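Local coordinates for mitochondrial dynamics protein MID49 (Mus musculus, PDB 4WOY) that recruits the fission mediator dynamin-related protein 1 to the mitochondrial surface, regulates its GTPase activity and is required for mitochondrial fission, at residues A177-V181 against L192-P196; R96-V100 against L204-D208; E34-Y38 against A136-V141. The protein carries 1 engineered substitution. One frame throughout, in Å; residues are numbered along the deposited sequence.

Contact 1. Residues A177-V181 against L192-P196; sequences AVLMV and LLAWP
With CG anti to its carbonyl carbon (chi1 -57°) and an extended second torsion, L179 swings a methyl over the indole of W195, whose own first torsion lies away from the staggered positions (chi1 -146°). CD2 of L179 sits 3.7 Å from the centroid of the six-membered ring of W195, close to the ring normal, as a CH-pi contact. CD of the following, poorly ordered P196 lies over the other face. The carbonyl O of V178 comes within 3.2 Å of W195 CZ3. Nearer the hairpin loop, V181 and L193 point the same way from their strands, and V181 CG1 meets L193 CD2 at 3.5 Å. On the other side of the strand, M180 CE reaches back to A194 CB. The backbone bond from A194 N to M180 O (2.9 Å) is nearly straight. The reciprocal link, M180 N to A194 O, runs through a water, which also donates to V178 O. A194 centres an inverse gamma turn, where 192-196 bends away from strand 173-182. This is a beta hairpin, strand 173-182 with 191-193, with a water bridging the backbones where they diverge, inside the central sheet of the nucleotidyltransferase-like domain.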
ATOM      1  N   ALA A 177      -1.427  -6.387   6.326  1.00 47.94           N
ATOM      2  CA  ALA A 177      -1.099  -5.105   6.948  1.00 43.70           C
ATOM      3  C   ALA A 177      -2.364  -4.556   7.574  1.00 42.86           C
ATOM      4  O   ALA A 177      -3.323  -4.219   6.864  1.00 42.03           O
ATOM      5  CB  ALA A 177      -0.510  -4.122   5.939  1.00 37.03           C
ATOM      6  N   VAL A 178      -2.395  -4.490   8.902  1.00 46.33           N
ATOM      7  CA  VAL A 178      -3.570  -3.964   9.581  1.00 46.61           C
ATOM      8  C   VAL A 178      -3.495  -2.450   9.556  1.00 43.15           C
ATOM      9  O   VAL A 178      -2.599  -1.860  10.165  1.00 44.62           O
ATOM     10  CB  VAL A 178      -3.673  -4.445  11.019  1.00 53.78           C
ATOM     11  CG1 VAL A 178      -4.950  -3.929  11.635  1.00 51.71           C
ATOM     12  CG2 VAL A 178      -3.615  -5.963  11.073  1.00 57.45           C
ATOM     13  N   LEU A 179      -4.422  -1.831   8.823  1.00 33.65           N
ATOM     14  CA  LEU A 179      -4.370  -0.393   8.600  1.00 35.04           C
ATOM     15  C   LEU A 179      -5.563   0.333   9.179  1.00 32.23           C
ATOM     16  O   LEU A 179      -6.679   0.217   8.657  1.00 40.12           O
ATOM     17  CB  LEU A 179      -4.280  -0.093   7.108  1.00 32.72           C
ATOM     18  CG  LEU A 179      -3.110  -0.725   6.365  1.00 38.44           C
ATOM     19  CD1 LEU A 179      -3.385  -0.682   4.867  1.00 31.06           C
ATOM     20  CD2 LEU A 179      -1.787  -0.007   6.701  1.00 35.40           C
ATOM     21  N   MET A 180      -5.328   1.105  10.240  1.00 31.46           N
ATOM     22  CA  MET A 180      -6.384   2.002  10.753  1.00 36.07           C
ATOM     23  C   MET A 180      -6.444   3.238   9.856  1.00 29.48           C
ATOM     24  O   MET A 180      -5.429   3.895   9.633  1.00 26.98           O
ATOM     25  CB  MET A 180      -6.140   2.402  12.215  1.00 34.75           C
ATOM     26  CG  MET A 180      -6.451   1.283  13.232  1.00 36.74           C
ATOM     27  SD  MET A 180      -5.958   1.659  14.923  1.00 49.59           S
ATOM     28  CE  MET A 180      -4.191   1.915  14.756  1.00 33.08           C
ATOM     29  N   VAL A 181      -7.610   3.536   9.306  1.00 36.33           N
ATOM     30  CA  VAL A 181      -7.681   4.547   8.270  1.00 32.60           C
ATOM     31  C   VAL A 181      -8.783   5.568   8.521  1.00 35.28           C
ATOM     32  O   VAL A 181      -9.786   5.263   9.187  1.00 34.85           O
ATOM     33  CB  VAL A 181      -7.861   3.892   6.882  1.00 33.94           C
ATOM     34  CG1 VAL A 181      -6.722   2.899   6.606  1.00 26.97           C
ATOM     35  CG2 VAL A 181      -9.202   3.178   6.775  1.00 34.41           C
ATOM     36  N   LEU A 192      -5.965   8.326   4.873  1.00 36.96           N
ATOM     37  CA  LEU A 192      -4.846   8.549   5.766  1.00 36.98           C
ATOM     38  C   LEU A 192      -4.697   7.293   6.596  1.00 35.74           C
ATOM     39  O   LEU A 192      -5.701   6.773   7.114  1.00 27.45           O
ATOM     40  CB  LEU A 192      -5.091   9.756   6.668  1.00 35.65           C
ATOM     41  CG  LEU A 192      -5.513  11.033   5.952  1.00 39.77           C
ATOM     42  CD1 LEU A 192      -5.823  12.125   6.968  1.00 35.79           C
ATOM     43  CD2 LEU A 192      -4.445  11.430   4.978  1.00 33.22           C
ATOM     44  N   LEU A 193      -3.467   6.806   6.736  1.00 35.99           N
ATOM     45  CA  LEU A 193      -3.219   5.612   7.524  1.00 32.02           C
ATOM     46  C   LEU A 193      -2.504   5.945   8.813  1.00 29.32           C
ATOM     47  O   LEU A 193      -1.622   6.797   8.836  1.00 32.58           O
ATOM     48  CB  LEU A 193      -2.368   4.604   6.752  1.00 40.15           C
ATOM     49  CG  LEU A 193      -2.515   4.343   5.256  1.00 46.82           C
ATOM     50  CD1 LEU A 193      -1.224   3.765   4.738  1.00 44.26           C
ATOM     51  CD2 LEU A 193      -3.623   3.364   5.014  1.00 50.79           C
ATOM     52  N   ALA A 194      -2.854   5.243   9.872  1.00 40.96           N
ATOM     53  CA  ALA A 194      -2.054   5.245  11.064  1.00 41.79           C
ATOM     54  C   ALA A 194      -0.858   4.319  10.828  1.00 44.53           C
ATOM     55  O   ALA A 194      -0.896   3.140  11.169  1.00 51.37           O
ATOM     56  CB  ALA A 194      -2.878   4.772  12.261  1.00 42.47           C
ATOM     57  N   TRP A 195       0.220   4.840  10.273  1.00 46.39           N
ATOM     58  CA  TRP A 195       1.346   3.989   9.940  1.00 53.64           C
ATOM     59  C   TRP A 195       2.568   4.616  10.520  1.00 59.49           C
ATOM     60  O   TRP A 195       2.624   5.826  10.674  1.00 56.51           O
ATOM     61  CB  TRP A 195       1.491   3.798   8.429  1.00 60.13           C
ATOM     62  CG  TRP A 195       2.012   2.418   7.995  1.00 67.90           C
ATOM     63  CD1 TRP A 195       3.028   2.172   7.120  1.00 67.85           C
ATOM     64  CD2 TRP A 195       1.542   1.123   8.439  1.00 72.96           C
ATOM     65  NE1 TRP A 195       3.205   0.817   6.965  1.00 72.19           N
ATOM     66  CE2 TRP A 195       2.315   0.150   7.770  1.00 71.66           C
ATOM     67  CE3 TRP A 195       0.546   0.696   9.338  1.00 73.57           C
ATOM     68  CZ2 TRP A 195       2.119  -1.234   7.960  1.00 65.67           C
ATOM     69  CZ3 TRP A 195       0.348  -0.681   9.528  1.00 66.75           C
ATOM     70  CH2 TRP A 195       1.135  -1.625   8.841  1.00 66.85           C
ATOM     71  N   PRO A 196       3.529   3.781  10.921  1.00 74.65           N
ATOM     72  CA  PRO A 196       4.733   4.390  11.446  1.00 83.24           C
ATOM     73  C   PRO A 196       5.571   5.008  10.370  1.00 94.86           C
ATOM     74  O   PRO A 196       5.639   4.592   9.212  1.00112.15           O
ATOM     75  CB  PRO A 196       5.474   3.209  12.080  1.00 82.39           C
ATOM     76  CG  PRO A 196       5.060   2.059  11.251  1.00 76.70           C
ATOM     77  CD  PRO A 196       3.610   2.309  10.961  1.00 76.67           C
TER
HETATM   78  O   HOH W   1      -2.535   1.040  11.001  1.00 35.09           O

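Contact 2. Residues R96-V100 against L204-D208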
ATOM      1  N   ARG A  96       4.259  13.929   2.723  1.00 43.22           N
ATOM      2  CA  ARG A  96       3.748  12.549   2.787  1.00 45.63           C
ATOM      3  C   ARG A  96       2.698  12.351   3.872  1.00 51.26           C
ATOM      4  O   ARG A  96       2.037  11.308   3.897  1.00 48.03           O
ATOM      5  CB  ARG A  96       4.883  11.547   3.039  1.00 40.88           C
ATOM      6  CG  ARG A  96       5.873  11.387   1.908  1.00 50.52           C
ATOM      7  CD  ARG A  96       7.043  10.539   2.373  1.00 64.91           C
ATOM      8  NE  ARG A  96       8.277  10.826   1.638  1.00 86.02           N
ATOM      9  CZ  ARG A  96       8.843  10.010   0.745  1.00 98.56           C
ATOM     10  NH1 ARG A  96       8.293   8.831   0.456  1.00 93.92           N
ATOM     11  NH2 ARG A  96       9.969  10.373   0.140  1.00104.63           N
ATOM     12  N   CYS A  97       2.541  13.332   4.764  1.00 55.78           N
ATOM     13  CA  CYS A  97       1.686  13.150   5.950  1.00 46.91           C
ATOM     14  C   CYS A  97       0.553  14.152   6.076  1.00 36.60           C
ATOM     15  O   CYS A  97       0.467  15.128   5.354  1.00 48.63           O
ATOM     16  CB  CYS A  97       2.511  13.218   7.240  1.00 41.11           C
ATOM     17  SG  CYS A  97       3.825  12.018   7.372  1.00 41.62           S
ATOM     18  N   TRP A  98      -0.325  13.889   7.028  1.00 42.29           N
ATOM     19  CA  TRP A  98      -1.478  14.741   7.290  1.00 43.46           C
ATOM     20  C   TRP A  98      -1.800  14.730   8.788  1.00 38.23           C
ATOM     21  O   TRP A  98      -1.598  13.700   9.461  1.00 34.50           O
ATOM     22  CB  TRP A  98      -2.695  14.270   6.467  1.00 39.50           C
ATOM     23  CG  TRP A  98      -2.721  14.759   5.039  1.00 47.19           C
ATOM     24  CD1 TRP A  98      -1.893  14.390   4.000  1.00 49.47           C
ATOM     25  CD2 TRP A  98      -3.636  15.713   4.493  1.00 47.68           C
ATOM     26  NE1 TRP A  98      -2.236  15.066   2.854  1.00 57.35           N
ATOM     27  CE2 TRP A  98      -3.307  15.879   3.127  1.00 52.21           C
ATOM     28  CE3 TRP A  98      -4.698  16.440   5.026  1.00 50.64           C
ATOM     29  CZ2 TRP A  98      -4.004  16.735   2.297  1.00 60.35           C
ATOM     30  CZ3 TRP A  98      -5.402  17.297   4.189  1.00 66.77           C
ATOM     31  CH2 TRP A  98      -5.054  17.431   2.841  1.00 73.02           C
ATOM     32  N   ALA A  99      -2.283  15.858   9.315  1.00 36.00           N
ATOM     33  CA  ALA A  99      -2.715  15.896  10.718  1.00 38.12           C
ATOM     34  C   ALA A  99      -4.233  15.856  10.781  1.00 32.89           C
ATOM     35  O   ALA A  99      -4.925  16.271   9.855  1.00 31.47           O
ATOM     36  CB  ALA A  99      -2.184  17.109  11.449  1.00 30.21           C
ATOM     37  N   VAL A 100      -4.732  15.306  11.872  1.00 39.14           N
ATOM     38  CA  VAL A 100      -6.154  15.224  12.119  1.00 32.87           C
ATOM     39  C   VAL A 100      -6.421  16.079  13.372  1.00 37.70           C
ATOM     40  O   VAL A 100      -6.034  15.713  14.489  1.00 39.71           O
ATOM     41  CB  VAL A 100      -6.629  13.733  12.292  1.00 40.33           C
ATOM     42  CG1 VAL A 100      -8.113  13.659  12.518  1.00 37.33           C
ATOM     43  CG2 VAL A 100      -6.254  12.892  11.078  1.00 32.17           C
ATOM     44  N   LEU A 204       1.423  12.392  13.225  1.00 39.77           N
ATOM     45  CA  LEU A 204       0.835  12.540  11.900  1.00 43.34           C
ATOM     46  C   LEU A 204       0.433  11.203  11.258  1.00 43.96           C
ATOM     47  O   LEU A 204       1.019  10.156  11.547  1.00 40.14           O
ATOM     48  CB  LEU A 204       1.787  13.287  10.968  1.00 39.46           C
ATOM     49  CG  LEU A 204       2.143  14.698  11.452  1.00 39.80           C
ATOM     50  CD1 LEU A 204       3.082  15.373  10.493  1.00 41.24           C
ATOM     51  CD2 LEU A 204       0.907  15.548  11.655  1.00 38.10           C
ATOM     52  N   TRP A 205      -0.578  11.273  10.398  1.00 38.62           N
ATOM     53  CA  TRP A 205      -1.075  10.148   9.607  1.00 37.77           C
ATOM     54  C   TRP A 205      -0.348  10.092   8.265  1.00 42.88           C
ATOM     55  O   TRP A 205       0.158  11.108   7.795  1.00 42.16           O
ATOM     56  CB  TRP A 205      -2.587  10.287   9.386  1.00 36.68           C
ATOM     57  CG  TRP A 205      -3.309  10.166  10.665  1.00 36.48           C
ATOM     58  CD1 TRP A 205      -3.228  11.006  11.739  1.00 36.08           C
ATOM     59  CD2 TRP A 205      -4.188   9.111  11.046  1.00 37.00           C
ATOM     60  NE1 TRP A 205      -4.002  10.535  12.767  1.00 36.25           N
ATOM     61  CE2 TRP A 205      -4.607   9.380  12.369  1.00 36.94           C
ATOM     62  CE3 TRP A 205      -4.668   7.970  10.395  1.00 37.78           C
ATOM     63  CZ2 TRP A 205      -5.480   8.550  13.045  1.00 37.77           C
ATOM     64  CZ3 TRP A 205      -5.528   7.150  11.068  1.00 38.66           C
ATOM     65  CH2 TRP A 205      -5.933   7.441  12.383  1.00 38.73           C
ATOM     66  N   LEU A 206      -0.284   8.913   7.653  1.00 38.97           N
ATOM     67  CA  LEU A 206       0.376   8.788   6.370  1.00 39.66           C
ATOM     68  C   LEU A 206      -0.670   8.814   5.230  1.00 38.90           C
ATOM     69  O   LEU A 206      -1.711   8.146   5.278  1.00 38.57           O
ATOM     70  CB  LEU A 206       1.189   7.503   6.346  1.00 41.21           C
ATOM     71  CG  LEU A 206       2.081   7.237   5.149  1.00 42.27           C
ATOM     72  CD1 LEU A 206       3.306   8.132   5.269  1.00 43.32           C
ATOM     73  CD2 LEU A 206       2.469   5.799   5.128  1.00 43.68           C
ATOM     74  N   GLN A 207      -0.408   9.599   4.201  1.00 39.00           N
ATOM     75  CA  GLN A 207      -1.330   9.639   3.082  1.00 38.68           C
ATOM     76  C   GLN A 207      -1.232   8.345   2.298  1.00 44.99           C
ATOM     77  O   GLN A 207      -0.144   7.879   1.967  1.00 40.42           O
ATOM     78  CB  GLN A 207      -1.035  10.807   2.151  1.00 43.98           C
ATOM     79  CG  GLN A 207      -1.960  10.849   0.955  1.00 39.10           C
ATOM     80  CD  GLN A 207      -1.608  11.955  -0.018  1.00 40.07           C
ATOM     81  OE1 GLN A 207      -0.478  12.030  -0.517  1.00 45.23           O
ATOM     82  NE2 GLN A 207      -2.565  12.840  -0.272  1.00 40.04           N
ATOM     83  N   ASP A 208      -2.388   7.794   1.971  1.00 49.48           N
ATOM     84  CA  ASP A 208      -2.445   6.607   1.156  1.00 39.91           C
ATOM     85  C   ASP A 208      -3.182   6.902  -0.144  1.00 40.05           C
ATOM     86  O   ASP A 208      -4.393   7.093  -0.140  1.00 39.78           O
ATOM     87  CB  ASP A 208      -3.142   5.487   1.909  1.00 44.88           C
ATOM     88  CG  ASP A 208      -3.365   4.262   1.036  1.00 46.98           C
ATOM     89  OD1 ASP A 208      -2.452   3.945   0.248  1.00 49.70           O
ATOM     90  OD2 ASP A 208      -4.453   3.645   1.123  1.00 46.48           O
TER
HETATM   91  O   HOH W   2       2.623   9.193   1.791  1.00 45.75           O
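Antiparallel pairing of C97 with L206 and of W98 with W205 joins two strands of the mixed sheet that are separated by more than a hundred residues in the chain. W98 and W205 form the hydrogen-bonded pair: W98 N donates to W205 O at 2.9 Å, and W205 N returns the bond to W98 O at 2.8 Å. A third bond, from Q207 N to R96 O (3.0 Å), extends the ladder, and a water donates to both R96 O and Q207 O beside it. C97 and L206, a non-hydrogen-bonded pair, share one face of the sheet, while both tryptophans project to the other. V100 places CG2 anti to its carbonyl carbon and over the five-membered ring of W205, 3.8 Å from its centroid, a CH-pi contact. The indole is further fixed by NE1, which donates to the carbonyl of L124. L204 packs alongside, its CD2 3.5 Å from A99 CB and its CB against C97 CB. Beyond W98 CD1, the extended Q207 side chain carries its amide past the indole, the two planes 37° apart, and bonds through OE1 to N297. Strand 97-102 thus lies between 82-86 and 205-208, with 191-193 on the far side of the latter; at the end of 205-208, D208 pairs with R70 and accepts from Y210 N, where helix 210-224 follows.

Contact 3. Residues E34-Y38 against A136-V141; sequences ELQAY and ALSASV
The ring of Y38 receives V141 squarely on one face: CG2 of V141 stands 3.5 Å from the ring centroid and only 8° off the normal, so the methyl sits above the middle of the ring and forms a CH-pi contact. Two torsions arrange this. Y38 carries CG anti to its backbone N (chi1 165°), which extends the ring from helix 18-42 across to the other segment, while V141 holds CG2 anti to its carbonyl carbon. Farther along the ring, A136 CB approaches CE2 of Y38 at 4.0 Å, an apolar touch from the last turn of helix 126-139. The phenol oxygen ends beside S140, but the modelled separation of the two hydroxyls is too short to be real, and the placement of these groups is doubtful.

About one helical turn before Y38, L35 brings its end to V141 as well. Its CD1 meets L137 CD2 at 3.9 Å and V141 CG2 at 4.0 Å, and it crosses both side chains at about a right angle. V141 is therefore shared, its one methyl serving the tyrosine ring and the leucine alike. Around this first shell, L51 packs on L35, F43 touches Y38, and I146 of helix 143-150 packs against V141. S140 is the first residue to leave helical geometry, and V141 follows it in the loop. L137 O accepts from the indole NE1 of W143, a bond that ties the end of helix 126-139 to the start of the next.

Apart from the doubtful hydroxyl pair, the contact is apolar packing of Y38 and L35 on A136, L137 and V141, consistent with shape complementarity joining helix 18-42 to the end of helix 126-139 and the residues after it.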
ATOM      1  N   GLU A  34     -12.799 -12.682  12.205  1.00 54.01           N
ATOM      2  CA  GLU A  34     -12.357 -13.052  13.560  1.00 60.43           C
ATOM      3  C   GLU A  34     -11.736 -11.864  14.300  1.00 59.81           C
ATOM      4  O   GLU A  34     -12.077 -11.568  15.440  1.00 62.75           O
ATOM      5  CB  GLU A  34     -11.353 -14.211  13.503  1.00 66.50           C
ATOM      6  CG  GLU A  34     -11.988 -15.572  13.330  1.00 69.52           C
ATOM      7  CD  GLU A  34     -13.013 -15.850  14.408  1.00 70.89           C
ATOM      8  OE1 GLU A  34     -12.665 -15.728  15.595  1.00 72.44           O
ATOM      9  OE2 GLU A  34     -14.165 -16.186  14.082  1.00 71.88           O
ATOM     10  N   LEU A  35     -10.836 -11.169  13.625  1.00 53.29           N
ATOM     11  CA  LEU A  35     -10.221  -9.983  14.180  1.00 49.33           C
ATOM     12  C   LEU A  35     -11.257  -8.892  14.452  1.00 53.09           C
ATOM     13  O   LEU A  35     -11.168  -8.175  15.461  1.00 52.44           O
ATOM     14  CB  LEU A  35      -9.164  -9.454  13.218  1.00 47.91           C
ATOM     15  CG  LEU A  35      -8.313  -8.289  13.714  1.00 57.28           C
ATOM     16  CD1 LEU A  35      -7.769  -8.573  15.098  1.00 58.33           C
ATOM     17  CD2 LEU A  35      -7.180  -8.042  12.742  1.00 58.59           C
ATOM     18  N   GLN A  36     -12.237  -8.765  13.560  1.00 51.67           N
ATOM     19  CA  GLN A  36     -13.302  -7.792  13.762  1.00 50.54           C
ATOM     20  C   GLN A  36     -14.141  -8.161  14.983  1.00 52.31           C
ATOM     21  O   GLN A  36     -14.559  -7.298  15.767  1.00 50.24           O
ATOM     22  CB  GLN A  36     -14.205  -7.687  12.551  1.00 50.31           C
ATOM     23  CG  GLN A  36     -15.176  -6.536  12.681  1.00 58.00           C
ATOM     24  CD  GLN A  36     -16.183  -6.538  11.577  1.00 76.62           C
ATOM     25  OE1 GLN A  36     -15.830  -6.684  10.407  1.00 83.57           O
ATOM     26  NE2 GLN A  36     -17.451  -6.370  11.931  1.00 87.95           N
ATOM     27  N   ALA A  37     -14.408  -9.451  15.127  1.00 47.48           N
ATOM     28  CA  ALA A  37     -15.199  -9.914  16.248  1.00 53.79           C
ATOM     29  C   ALA A  37     -14.473  -9.562  17.541  1.00 57.36           C
ATOM     30  O   ALA A  37     -15.094  -9.118  18.508  1.00 47.83           O
ATOM     31  CB  ALA A  37     -15.459 -11.419  16.148  1.00 52.37           C
ATOM     32  N   TYR A  38     -13.154  -9.738  17.544  1.00 72.55           N
ATOM     33  CA  TYR A  38     -12.351  -9.380  18.705  1.00 78.72           C
ATOM     34  C   TYR A  38     -12.460  -7.900  19.025  1.00 71.12           C
ATOM     35  O   TYR A  38     -12.673  -7.520  20.170  1.00 75.95           O
ATOM     36  CB  TYR A  38     -10.881  -9.727  18.488  1.00 89.85           C
ATOM     37  CG  TYR A  38      -9.992  -9.048  19.495  1.00102.59           C
ATOM     38  CD1 TYR A  38      -9.734  -9.635  20.726  1.00113.84           C
ATOM     39  CD2 TYR A  38      -9.436  -7.797  19.233  1.00104.45           C
ATOM     40  CE1 TYR A  38      -8.930  -9.012  21.656  1.00115.85           C
ATOM     41  CE2 TYR A  38      -8.647  -7.160  20.164  1.00109.96           C
ATOM     42  CZ  TYR A  38      -8.396  -7.772  21.373  1.00115.47           C
ATOM     43  OH  TYR A  38      -7.604  -7.133  22.293  1.00114.24           O
ATOM     44  N   ALA A 136      -2.995  -4.896  21.451  1.00 55.80           N
ATOM     45  CA  ALA A 136      -4.124  -5.818  21.295  1.00 48.22           C
ATOM     46  C   ALA A 136      -3.786  -7.001  20.384  1.00 50.15           C
ATOM     47  O   ALA A 136      -4.149  -8.136  20.657  1.00 49.90           O
ATOM     48  CB  ALA A 136      -5.343  -5.069  20.759  1.00 39.03           C
ATOM     49  N   LEU A 137      -3.089  -6.719  19.296  1.00 47.62           N
ATOM     50  CA  LEU A 137      -2.739  -7.744  18.339  1.00 48.11           C
ATOM     51  C   LEU A 137      -1.787  -8.740  18.988  1.00 57.97           C
ATOM     52  O   LEU A 137      -1.971  -9.960  18.894  1.00 58.01           O
ATOM     53  CB  LEU A 137      -2.076  -7.121  17.112  1.00 40.69           C
ATOM     54  CG  LEU A 137      -2.985  -6.424  16.104  1.00 43.70           C
ATOM     55  CD1 LEU A 137      -2.156  -5.971  14.914  1.00 46.48           C
ATOM     56  CD2 LEU A 137      -4.153  -7.251  15.667  1.00 48.10           C
ATOM     57  N   SER A 138      -0.783  -8.209  19.676  1.00 69.53           N
ATOM     58  CA  SER A 138       0.331  -9.023  20.137  1.00 82.56           C
ATOM     59  C   SER A 138       0.089  -9.704  21.476  1.00 87.47           C
ATOM     60  O   SER A 138       0.651 -10.761  21.749  1.00 98.99           O
ATOM     61  CB  SER A 138       1.589  -8.158  20.226  1.00 89.37           C
ATOM     62  OG  SER A 138       2.747  -8.961  20.329  1.00 96.40           O
ATOM     63  N   ALA A 139      -0.743  -9.111  22.318  1.00 80.03           N
ATOM     64  CA  ALA A 139      -0.917  -9.660  23.654  1.00 82.89           C
ATOM     65  C   ALA A 139      -2.371 -10.001  24.005  1.00 83.68           C
ATOM     66  O   ALA A 139      -2.633 -10.630  25.031  1.00 96.31           O
ATOM     67  CB  ALA A 139      -0.336  -8.688  24.684  1.00 79.74           C
ATOM     68  N   SER A 140      -3.307  -9.630  23.140  1.00 70.08           N
ATOM     69  CA  SER A 140      -4.724  -9.716  23.487  1.00 69.58           C
ATOM     70  C   SER A 140      -5.633 -10.459  22.475  1.00 75.20           C
ATOM     71  O   SER A 140      -6.798 -10.715  22.771  1.00 82.23           O
ATOM     72  CB  SER A 140      -5.245  -8.294  23.728  1.00 72.28           C
ATOM     73  OG  SER A 140      -6.657  -8.237  23.828  1.00 79.28           O
ATOM     74  N   VAL A 141      -5.130 -10.768  21.280  1.00 76.66           N
ATOM     75  CA  VAL A 141      -5.911 -11.536  20.298  1.00 71.80           C
ATOM     76  C   VAL A 141      -5.492 -13.010  20.318  1.00 74.64           C
ATOM     77  O   VAL A 141      -4.297 -13.334  20.334  1.00 76.14           O
ATOM     78  CB  VAL A 141      -5.750 -11.012  18.859  1.00 68.31           C
ATOM     79  CG1 VAL A 141      -6.347 -12.006  17.855  1.00 68.41           C
ATOM     80  CG2 VAL A 141      -6.366  -9.611  18.697  1.00 59.83           C
TER

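Overall arrangement
All three contacts lie in the MID51-like, nucleotidyltransferase-fold region of the predicted cytoplasmic part. Contacts 1 and 2 lie side by side in one sheet, centres 10 Å apart, because strands 191-193 and 205-208 are neighbours: L193 N probably bonds to L206 O at 2.6 Å, and the six-membered ring of W205 reaches in beside M180 O, with CZ3 3.6 Å from it. Along the chain, contact 1 is nested within the loop closed by contact 2. Contact 3 is helical packing, 16 Å from contact 1 between centres, yet V178 CG2 touches L137 CD1 at 4.1 Å, so helix 126-139 links the two. Contacts 2 and 3 stay about 14 Å apart at their nearest atoms.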